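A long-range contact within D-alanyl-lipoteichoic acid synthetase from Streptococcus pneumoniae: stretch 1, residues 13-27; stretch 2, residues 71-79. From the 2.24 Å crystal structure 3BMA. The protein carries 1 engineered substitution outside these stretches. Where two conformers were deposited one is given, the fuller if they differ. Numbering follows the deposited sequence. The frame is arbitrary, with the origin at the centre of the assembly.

Stretch 1, residues 13-27: AEKRSAVATTIDSFK
Stretch 2 (71-79) YRPYLLGQG

Stretch 1 is helical through residues 13-18, turns through a loop, and resumes as a helix at 23-27. Stretch 2 runs as a strand from Arg72 to about Leu76, then continues as an extended loop. The first helix approaches the strand axis to 7.8 Å, with 50° between their directions. The second helix crosses it at 100°, with a closest axis approach of 8.3 Å. Two CA pairs set the register: Ala18 to Tyr74 at 4.2 Å and Phe26 to Leu76 at 5.5 Å. The contact buries 716 Å² in total.

The chains come close at Ala18. Its CA sits over one face of the Tyr74 ring, 3.9 Å from the centroid, in a CH-pi contact. Its CB lies 3.8 Å from Tyr74 CD1 and 3.4 Å from Pro73 O. One direct hydrogen bond joins the stretches: Leu75 N donates to Ala18 O at 2.9 Å, nearly straight at 164°.

Tyr74 is t (chi1 -163°, chi2 100°). Its CB points sideways, but its hydroxyl reaches between Ser17 (chi1 m) and Ser25 (chi1 p). The OH lies 3.5 Å from Ser17 CB and 3.5 Å from Ser25 O, which is near the ring plane at its edge.

The CB of Leu75 points toward stretch 1, with chi1 m and chi2 t. Its side chain fits between Val19 (chi1 m) and Thr21. Its CD1 lies 3.9 Å from Val19 CA, and its CB lies 3.8 Å from Thr21 CG2. Thr21 has phi/psi of 42/52, a left-handed turn, and chi1 p.

Two waters bridge the stretches. Water 1 contacts Ser17 O at 2.7 Å, Leu75 O at 2.9 Å, Thr21 N at 3.0 Å and Ser25 OG at 3.0 Å; it accepts from Thr21 N. Water 2 donates to Leu75 O at 2.9 Å and accepts from Gly77 N at 3.1 Å. Ser25 OG lies 3.2 Å from its oxygen.

Thr22 (chi1 p) caps the second helix: Ser25 N donates a weak bond to Thr22 OG1 at 3.3 Å. Phe26, chi1 t and chi2 82°, brings its ring edge to Leu76 (chi1 m, chi2 t), with CD1 3.5 Å from Leu76 C. Phe26 CD1 also lies 4.0 Å from Leu76 CB and 3.4 Å from Gly77 N.

The CB of Gln78 (chi1 m, chi2 m, chi3 -82°) points toward stretch 1. Its NE2 is 2.6 Å from Thr21 O, but the angle is too poor for a hydrogen bond. NE2 donates to Gly77 O at 3.2 Å.

Lys15 NZ and Arg72 NH2, of like charge, lie 4.6 Å apart; both bond elsewhere in the structure.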

# COMPACT_ATOMS: atom_id res chain seq x y z
N ALA C 13 0.09 33.51 20.94
CA ALA C 13 1.05 32.80 20.09
C ALA C 13 0.94 33.21 18.62
O ALA C 13 1.94 33.23 17.90
CB ALA C 13 0.88 31.30 20.23
N GLU C 14 -0.28 33.54 18.20
CA GLU C 14 -0.55 33.93 16.83
C GLU C 14 -0.06 35.33 16.49
O GLU C 14 0.39 35.57 15.37
CB GLU C 14 -2.04 33.83 16.54
CG GLU C 14 -2.53 32.40 16.54
CD GLU C 14 -4.02 32.30 16.69
OE1 GLU C 14 -4.73 33.25 16.32
OE2 GLU C 14 -4.48 31.25 17.18
N LYS C 15 -0.13 36.24 17.46
CA LYS C 15 0.37 37.60 17.29
C LYS C 15 1.88 37.62 17.14
O LYS C 15 2.42 38.40 16.35
CB LYS C 15 -0.07 38.49 18.46
CG LYS C 15 -1.54 38.88 18.42
CD LYS C 15 -1.87 39.92 19.47
CE LYS C 15 -3.23 40.56 19.18
NZ LYS C 15 -3.65 41.48 20.27
N ARG C 16 2.56 36.75 17.89
CA ARG C 16 4.02 36.63 17.82
C ARG C 16 4.50 36.01 16.51
O ARG C 16 5.53 36.41 15.97
CB ARG C 16 4.55 35.84 19.02
CG ARG C 16 4.28 36.53 20.34
CD ARG C 16 4.82 35.76 21.53
NE ARG C 16 3.92 35.90 22.67
CZ ARG C 16 3.14 34.93 23.14
NH1 ARG C 16 3.18 33.72 22.60
NH2 ARG C 16 2.35 35.16 24.18
N SER C 17 3.73 35.04 16.00
CA SER C 17 4.01 34.39 14.72
C SER C 17 3.80 35.34 13.55
O SER C 17 4.54 35.30 12.56
CB SER C 17 3.13 33.16 14.54
OG SER C 17 3.29 32.25 15.62
N ALA C 18 2.78 36.19 13.67
CA ALA C 18 2.39 37.13 12.63
C ALA C 18 3.47 38.15 12.28
O ALA C 18 3.57 38.58 11.13
CB ALA C 18 1.12 37.84 13.03
N VAL C 19 4.27 38.52 13.28
CA VAL C 19 5.29 39.56 13.12
C VAL C 19 6.72 39.04 13.30
O VAL C 19 7.67 39.83 13.30
CB VAL C 19 5.03 40.75 14.07
CG1 VAL C 19 3.67 41.36 13.81
CG2 VAL C 19 5.15 40.33 15.52
N ALA C 20 6.87 37.72 13.45
CA ALA C 20 8.18 37.09 13.68
C ALA C 20 9.13 37.24 12.50
O ALA C 20 10.34 37.43 12.69
CB ALA C 20 8.03 35.62 14.04
N THR C 21 8.58 37.17 11.29
CA THR C 21 9.34 37.18 10.03
C THR C 21 10.61 36.32 10.08
O THR C 21 11.71 36.79 9.79
CB THR C 21 9.65 38.62 9.52
OG1 THR C 21 10.31 39.38 10.54
CG2 THR C 21 8.37 39.34 9.10
N THR C 22 10.44 35.07 10.50
CA THR C 22 11.52 34.10 10.49
C THR C 22 11.28 33.15 9.33
O THR C 22 10.27 33.28 8.62
CB THR C 22 11.62 33.29 11.81
OG1 THR C 22 10.33 32.77 12.17
CG2 THR C 22 12.15 34.17 12.95
N ILE C 23 12.21 32.22 9.12
CA ILE C 23 12.06 31.19 8.10
C ILE C 23 10.91 30.27 8.50
O ILE C 23 10.10 29.89 7.66
CB ILE C 23 13.39 30.40 7.90
CG1 ILE C 23 14.49 31.34 7.40
CG2 ILE C 23 13.20 29.26 6.91
CD1 ILE C 23 15.90 30.85 7.66
N ASP C 24 10.83 29.96 9.80
CA ASP C 24 9.79 29.11 10.37
C ASP C 24 8.37 29.64 10.18
O ASP C 24 7.49 28.90 9.76
CB ASP C 24 10.05 28.84 11.85
CG ASP C 24 11.11 27.76 12.08
OD1 ASP C 24 11.28 27.35 13.25
OD2 ASP C 24 11.75 27.31 11.11
N SER C 25 8.15 30.93 10.46
CA SER C 25 6.83 31.54 10.31
C SER C 25 6.33 31.49 8.86
O SER C 25 5.12 31.47 8.61
CB SER C 25 6.82 32.98 10.84
OG SER C 25 7.61 33.85 10.04
N PHE C 26 7.27 31.45 7.92
CA PHE C 26 6.95 31.34 6.50
C PHE C 26 6.78 29.90 6.00
O PHE C 26 5.75 29.58 5.41
CB PHE C 26 7.99 32.08 5.66
CG PHE C 26 7.67 32.11 4.19
CD1 PHE C 26 6.78 33.04 3.69
CD2 PHE C 26 8.26 31.20 3.31
CE1 PHE C 26 6.47 33.06 2.33
CE2 PHE C 26 7.95 31.21 1.96
CZ PHE C 26 7.05 32.15 1.47
N LYS C 27 7.79 29.04 6.21
CA LYS C 27 7.80 27.70 5.62
C LYS C 27 6.94 26.67 6.36
O LYS C 27 6.41 25.74 5.76
CB LYS C 27 9.23 27.18 5.38
CG LYS C 27 9.98 26.69 6.60
CD LYS C 27 11.28 26.00 6.20
CE LYS C 27 11.89 25.23 7.36
NZ LYS C 27 12.34 26.11 8.48
N TYR C 71 -8.51 43.78 11.62
CA TYR C 71 -7.60 42.77 11.09
C TYR C 71 -6.20 42.93 11.67
O TYR C 71 -5.84 43.99 12.18
CB TYR C 71 -7.55 42.84 9.55
CG TYR C 71 -6.95 44.10 8.98
CD1 TYR C 71 -7.75 45.19 8.66
CD2 TYR C 71 -5.57 44.21 8.76
CE1 TYR C 71 -7.21 46.36 8.13
CE2 TYR C 71 -5.02 45.37 8.24
CZ TYR C 71 -5.84 46.44 7.93
OH TYR C 71 -5.29 47.59 7.41
N ARG C 72 -5.41 41.85 11.59
CA ARG C 72 -3.98 41.89 11.84
C ARG C 72 -3.26 41.31 10.63
O ARG C 72 -3.73 40.33 10.05
CB ARG C 72 -3.61 41.08 13.08
CG ARG C 72 -4.16 41.61 14.40
CD ARG C 72 -3.63 43.00 14.74
NE ARG C 72 -4.13 43.48 16.03
CZ ARG C 72 -5.32 44.04 16.23
NH1 ARG C 72 -6.17 44.21 15.22
NH2 ARG C 72 -5.66 44.45 17.44
N PRO C 73 -2.14 41.92 10.20
CA PRO C 73 -1.33 41.30 9.15
C PRO C 73 -0.59 40.05 9.65
O PRO C 73 -0.07 40.05 10.76
CB PRO C 73 -0.31 42.39 8.79
CG PRO C 73 -0.83 43.65 9.42
CD PRO C 73 -1.58 43.21 10.63
N TYR C 74 -0.59 38.99 8.84
CA TYR C 74 0.34 37.88 9.03
C TYR C 74 1.41 38.02 7.96
O TYR C 74 1.17 37.75 6.79
CB TYR C 74 -0.35 36.51 8.93
CG TYR C 74 0.50 35.39 9.52
CD1 TYR C 74 0.25 34.90 10.80
CD2 TYR C 74 1.58 34.84 8.81
CE1 TYR C 74 1.03 33.89 11.35
CE2 TYR C 74 2.37 33.84 9.36
CZ TYR C 74 2.09 33.36 10.62
OH TYR C 74 2.87 32.36 11.16
N LEU C 75 2.60 38.43 8.39
CA LEU C 75 3.67 38.76 7.46
C LEU C 75 4.35 37.51 6.92
O LEU C 75 5.02 36.78 7.66
CB LEU C 75 4.68 39.72 8.11
CG LEU C 75 4.09 40.94 8.85
CD1 LEU C 75 5.14 41.58 9.74
CD2 LEU C 75 3.48 41.95 7.89
N LEU C 76 4.15 37.26 5.63
CA LEU C 76 4.65 36.07 4.97
C LEU C 76 5.72 36.40 3.95
O LEU C 76 5.43 36.68 2.79
CB LEU C 76 3.50 35.30 4.31
CG LEU C 76 2.50 34.63 5.24
CD1 LEU C 76 1.16 34.46 4.55
CD2 LEU C 76 3.03 33.29 5.74
N GLY C 77 6.98 36.37 4.39
CA GLY C 77 8.09 36.59 3.49
C GLY C 77 9.44 36.74 4.16
O GLY C 77 9.54 37.13 5.33
N GLN C 78 10.48 36.41 3.40
CA GLN C 78 11.87 36.61 3.81
C GLN C 78 12.70 37.03 2.59
O GLN C 78 12.18 37.05 1.48
CB GLN C 78 12.43 35.32 4.42
CG GLN C 78 12.07 35.05 5.87
CD GLN C 78 12.77 36.00 6.82
OE1 GLN C 78 13.93 35.80 7.17
NE2 GLN C 78 12.07 37.04 7.23
N GLY C 79 13.97 37.34 2.81
CA GLY C 79 14.87 37.77 1.74
C GLY C 79 15.02 36.76 0.62
O GLY C 79 15.33 35.60 0.86
O HOH W 1 5.87 36.24 10.42
O HOH W 2 7.28 35.09 7.16